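Local coordinates for protein lipase aflb (PDB 6IDY) that probably hydrolyses the ester bonds of lipids, as a fungal lipase B of the alpha/beta-hydrolase type that binds a calcium ion, at residues Arg135-Ile149 against Ile207-Ile219. Residues are numbered along the deposited sequence; the frame is centred on the assembly and turned at random.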
# COMPACT_ATOMS: atom_id res chain seq x y z
N ARG A 135 -5.85 -23.81 -1.87
CA ARG A 135 -5.36 -24.10 -3.22
C ARG A 135 -5.14 -22.80 -3.99
O ARG A 135 -5.88 -21.83 -3.81
CB ARG A 135 -6.32 -25.04 -3.99
CG ARG A 135 -7.70 -24.46 -4.34
CD ARG A 135 -8.44 -25.28 -5.39
NE ARG A 135 -7.78 -25.29 -6.70
CZ ARG A 135 -7.96 -24.38 -7.65
NH1 ARG A 135 -8.78 -23.36 -7.46
NH2 ARG A 135 -7.31 -24.48 -8.81
N TYR A 136 -4.08 -22.77 -4.80
CA TYR A 136 -3.82 -21.61 -5.63
C TYR A 136 -4.70 -21.70 -6.87
O TYR A 136 -4.84 -22.79 -7.44
CB TYR A 136 -2.35 -21.54 -6.05
CG TYR A 136 -1.38 -21.08 -4.98
CD1 TYR A 136 -1.32 -19.74 -4.60
CD2 TYR A 136 -0.45 -21.96 -4.43
CE1 TYR A 136 -0.39 -19.30 -3.66
CE2 TYR A 136 0.49 -21.52 -3.50
CZ TYR A 136 0.51 -20.19 -3.11
OH TYR A 136 1.43 -19.77 -2.18
N SER A 137 -5.29 -20.58 -7.28
CA SER A 137 -6.10 -20.55 -8.50
C SER A 137 -5.22 -20.00 -9.63
O SER A 137 -5.51 -20.26 -10.80
CB SER A 137 -7.35 -19.70 -8.31
OG SER A 137 -7.04 -18.32 -8.13
N VAL A 138 -4.14 -19.28 -9.26
CA VAL A 138 -3.18 -18.66 -10.18
C VAL A 138 -2.02 -19.64 -10.44
O VAL A 138 -1.56 -20.30 -9.50
CB VAL A 138 -2.66 -17.29 -9.63
CG1 VAL A 138 -1.72 -16.61 -10.61
CG2 VAL A 138 -3.82 -16.36 -9.28
N ALA A 139 -1.53 -19.70 -11.69
CA ALA A 139 -0.40 -20.55 -12.07
C ALA A 139 0.89 -20.05 -11.38
O ALA A 139 1.03 -18.85 -11.13
CB ALA A 139 -0.22 -20.53 -13.59
N GLU A 140 1.81 -20.99 -11.07
CA GLU A 140 3.08 -20.68 -10.39
C GLU A 140 3.93 -19.65 -11.15
O GLU A 140 4.48 -18.74 -10.52
CB GLU A 140 3.88 -21.97 -10.11
CG GLU A 140 5.17 -21.74 -9.33
CD GLU A 140 5.93 -22.97 -8.87
OE1 GLU A 140 5.79 -24.04 -9.51
OE2 GLU A 140 6.67 -22.86 -7.87
N ASN A 141 4.03 -19.78 -12.49
CA ASN A 141 4.81 -18.87 -13.33
C ASN A 141 4.32 -17.42 -13.22
O ASN A 141 5.15 -16.53 -13.13
CB ASN A 141 4.89 -19.36 -14.79
CG ASN A 141 3.62 -19.29 -15.61
OD1 ASN A 141 2.49 -19.23 -15.10
ND2 ASN A 141 3.78 -19.29 -16.93
N ALA A 142 3.00 -17.21 -13.17
CA ALA A 142 2.38 -15.89 -13.01
C ALA A 142 2.63 -15.33 -11.60
O ALA A 142 2.92 -14.14 -11.46
CB ALA A 142 0.88 -15.97 -13.29
N LEU A 143 2.52 -16.18 -10.55
CA LEU A 143 2.76 -15.78 -9.16
C LEU A 143 4.22 -15.35 -8.96
O LEU A 143 4.47 -14.28 -8.41
CB LEU A 143 2.42 -16.94 -8.18
CG LEU A 143 0.95 -17.33 -8.02
CD1 LEU A 143 0.83 -18.68 -7.37
CD2 LEU A 143 0.18 -16.30 -7.19
N ARG A 144 5.17 -16.19 -9.44
CA ARG A 144 6.61 -15.92 -9.32
C ARG A 144 7.04 -14.70 -10.14
O ARG A 144 7.90 -13.93 -9.69
CB ARG A 144 7.42 -17.17 -9.72
CG ARG A 144 8.88 -17.15 -9.28
CD ARG A 144 9.71 -18.15 -10.07
NE ARG A 144 9.28 -19.54 -9.85
CZ ARG A 144 9.58 -20.55 -10.64
NH1 ARG A 144 10.33 -20.36 -11.72
NH2 ARG A 144 9.15 -21.77 -10.36
N ALA A 145 6.45 -14.51 -11.34
CA ALA A 145 6.80 -13.38 -12.22
C ALA A 145 6.38 -12.01 -11.67
O ALA A 145 6.90 -10.99 -12.10
CB ALA A 145 6.23 -13.59 -13.63
N ALA A 146 5.45 -11.99 -10.68
CA ALA A 146 4.98 -10.76 -10.02
C ALA A 146 6.04 -10.20 -9.06
O ALA A 146 5.99 -9.02 -8.71
CB ALA A 146 3.69 -11.04 -9.27
N ILE A 147 7.01 -11.04 -8.66
CA ILE A 147 8.05 -10.66 -7.70
C ILE A 147 9.22 -9.97 -8.39
O ILE A 147 9.88 -10.57 -9.23
CB ILE A 147 8.53 -11.86 -6.83
CG1 ILE A 147 7.34 -12.68 -6.28
CG2 ILE A 147 9.46 -11.38 -5.71
CD1 ILE A 147 7.67 -14.11 -5.82
N HIS A 148 9.49 -8.73 -8.00
CA HIS A 148 10.64 -8.01 -8.52
C HIS A 148 11.76 -8.17 -7.51
O HIS A 148 11.70 -7.60 -6.41
CB HIS A 148 10.34 -6.53 -8.79
CG HIS A 148 11.49 -5.82 -9.44
ND1 HIS A 148 11.64 -5.79 -10.81
CD2 HIS A 148 12.55 -5.20 -8.87
CE1 HIS A 148 12.76 -5.12 -11.03
NE2 HIS A 148 13.34 -4.75 -9.90
N ILE A 149 12.77 -8.97 -7.86
CA ILE A 149 13.94 -9.22 -7.03
C ILE A 149 15.09 -8.35 -7.57
O ILE A 149 15.60 -8.63 -8.66
CB ILE A 149 14.32 -10.73 -6.96
CG1 ILE A 149 13.16 -11.57 -6.38
CG2 ILE A 149 15.61 -10.93 -6.15
CD1 ILE A 149 13.31 -13.09 -6.50
N ILE A 207 -7.69 -13.09 -4.94
CA ILE A 207 -6.71 -13.44 -5.97
C ILE A 207 -5.41 -12.70 -5.66
O ILE A 207 -4.34 -13.31 -5.72
CB ILE A 207 -7.21 -13.12 -7.42
CG1 ILE A 207 -8.56 -13.84 -7.77
CG2 ILE A 207 -6.12 -13.40 -8.48
CD1 ILE A 207 -8.61 -15.38 -7.67
N ASN A 208 -5.50 -11.39 -5.33
CA ASN A 208 -4.33 -10.56 -5.00
C ASN A 208 -3.51 -11.18 -3.88
O ASN A 208 -2.28 -11.18 -3.96
CB ASN A 208 -4.76 -9.13 -4.63
CG ASN A 208 -5.48 -8.40 -5.73
OD1 ASN A 208 -5.40 -8.76 -6.91
ND2 ASN A 208 -6.21 -7.35 -5.38
N SER A 209 -4.19 -11.74 -2.87
CA SER A 209 -3.61 -12.39 -1.69
C SER A 209 -2.71 -13.59 -2.04
O SER A 209 -1.76 -13.85 -1.31
CB SER A 209 -4.71 -12.83 -0.74
OG SER A 209 -5.48 -11.70 -0.36
N GLU A 210 -3.03 -14.32 -3.13
CA GLU A 210 -2.27 -15.48 -3.60
C GLU A 210 -0.84 -15.08 -3.94
O GLU A 210 0.09 -15.84 -3.68
CB GLU A 210 -2.94 -16.12 -4.82
CG GLU A 210 -4.24 -16.82 -4.50
CD GLU A 210 -4.74 -17.74 -5.59
OE1 GLU A 210 -3.91 -18.27 -6.36
OE2 GLU A 210 -5.97 -17.93 -5.68
N TYR A 211 -0.68 -13.88 -4.52
CA TYR A 211 0.62 -13.33 -4.88
C TYR A 211 1.46 -13.07 -3.64
O TYR A 211 2.66 -13.30 -3.68
CB TYR A 211 0.47 -12.07 -5.74
CG TYR A 211 -0.10 -12.37 -7.11
CD1 TYR A 211 0.73 -12.69 -8.18
CD2 TYR A 211 -1.48 -12.36 -7.33
CE1 TYR A 211 0.20 -13.00 -9.43
CE2 TYR A 211 -2.01 -12.67 -8.58
CZ TYR A 211 -1.17 -12.98 -9.63
OH TYR A 211 -1.68 -13.24 -10.87
N VAL A 212 0.82 -12.63 -2.53
CA VAL A 212 1.49 -12.39 -1.24
C VAL A 212 1.89 -13.73 -0.62
O VAL A 212 3.04 -13.88 -0.22
CB VAL A 212 0.65 -11.52 -0.26
CG1 VAL A 212 1.38 -11.34 1.07
CG2 VAL A 212 0.32 -10.17 -0.87
N ALA A 213 0.95 -14.70 -0.55
CA ALA A 213 1.20 -16.04 0.00
C ALA A 213 2.35 -16.72 -0.74
O ALA A 213 3.27 -17.23 -0.10
CB ALA A 213 -0.06 -16.90 -0.08
N TYR A 214 2.33 -16.67 -2.10
CA TYR A 214 3.42 -17.26 -2.86
C TYR A 214 4.73 -16.52 -2.65
O TYR A 214 5.74 -17.18 -2.45
CB TYR A 214 3.09 -17.42 -4.36
CG TYR A 214 4.16 -18.20 -5.10
CD1 TYR A 214 4.16 -19.59 -5.10
CD2 TYR A 214 5.18 -17.54 -5.78
CE1 TYR A 214 5.16 -20.31 -5.77
CE2 TYR A 214 6.18 -18.24 -6.44
CZ TYR A 214 6.16 -19.63 -6.44
OH TYR A 214 7.16 -20.32 -7.09
N ALA A 215 4.71 -15.17 -2.67
CA ALA A 215 5.91 -14.34 -2.46
C ALA A 215 6.56 -14.66 -1.12
O ALA A 215 7.77 -14.81 -1.06
CB ALA A 215 5.58 -12.86 -2.56
N ILE A 216 5.74 -14.82 -0.06
CA ILE A 216 6.25 -15.17 1.27
C ILE A 216 7.02 -16.49 1.22
O ILE A 216 8.20 -16.51 1.57
CB ILE A 216 5.14 -15.16 2.35
CG1 ILE A 216 4.65 -13.72 2.64
CG2 ILE A 216 5.66 -15.82 3.63
CD1 ILE A 216 3.29 -13.64 3.45
N ASN A 217 6.36 -17.57 0.77
CA ASN A 217 6.96 -18.90 0.70
C ASN A 217 8.11 -18.99 -0.29
O ASN A 217 9.09 -19.70 -0.02
CB ASN A 217 5.90 -19.96 0.44
CG ASN A 217 5.04 -20.23 1.65
OD1 ASN A 217 5.43 -19.97 2.80
ND2 ASN A 217 3.86 -20.77 1.43
N TYR A 218 8.05 -18.22 -1.39
CA TYR A 218 9.11 -18.21 -2.39
C TYR A 218 10.36 -17.47 -1.88
O TYR A 218 11.47 -17.99 -2.05
CB TYR A 218 8.62 -17.64 -3.74
CG TYR A 218 9.72 -17.50 -4.77
CD1 TYR A 218 10.09 -18.57 -5.57
CD2 TYR A 218 10.43 -16.31 -4.90
CE1 TYR A 218 11.14 -18.46 -6.49
CE2 TYR A 218 11.47 -16.18 -5.81
CZ TYR A 218 11.82 -17.26 -6.61
OH TYR A 218 12.84 -17.11 -7.51
N ILE A 219 10.18 -16.27 -1.32
CA ILE A 219 11.31 -15.47 -0.83
C ILE A 219 11.96 -16.18 0.36
O ILE A 219 13.19 -16.23 0.44
CB ILE A 219 10.93 -13.99 -0.59
CG1 ILE A 219 10.53 -13.28 -1.92
CG2 ILE A 219 12.02 -13.21 0.17
CD1 ILE A 219 11.65 -13.07 -3.02
O HOH W 1 -7.60 -20.02 -4.86
O HOH W 2 2.90 -21.75 -1.03
O HOH W 3 4.21 -14.17 -5.71
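Leu143 is the central bump, lodged among Glu210, Tyr211 and Tyr214 of helix 205-223. Its CG stands anti to the carbonyl carbon (chi1 -69°), and its two methyls go different ways. Leu143 CD2 sits over one face of the Tyr211 ring, 3.9 Å from the ring centroid, in a CH-pi contact. CD1 lies over a face of the Tyr136 ring, toward its rim. CB packs on Tyr214 CD2. Ala146 CB touches the Tyr211 ring at CD1, and Val138 CG1 touches it at the hydroxyl end. The axes of 140-145 and 207-219 cross at -77°. Tyr136 and Val138 before the short helix and Ile147 and Ile149 after it also pack on 207-219.

Beyond the helix, Ile147 CD1 drops into a hollow made by Ala215 and Tyr218, 3.6 Å from Tyr218 CD2. Arg144 CG lies over a face of that ring, while Ile149 CD1 meets its edge. The hydroxyl of Tyr218 is held by Pro118 O.

At the other end, the Glu210 carboxylate receives the loop at Ser137 and Val138. Glu210 OE1 accepts Ser137 N at 2.8 Å and Val138 N at 3.1 Å, from opposite faces of its plane. Glu210 OE2 takes Ser137 OG at 2.7 Å and a longer bond from Ser137 N. Beside Leu143, Glu140, extended beyond CG, presents the anti lone pair of its OE2 to Tyr214 OH, 2.7 Å away. Water 3 bridges Leu143 O and Tyr211 O.

The contact fastens the loop, helix 140-145 and edge strand 147-148 onto a helix that packs on strands 161-166 and 190-195 of the alpha/beta-hydrolase sheet. Glu210 is buried and gripped by four bonds from three donors, which probably favours its ionised form and helps hold the loop on the helix.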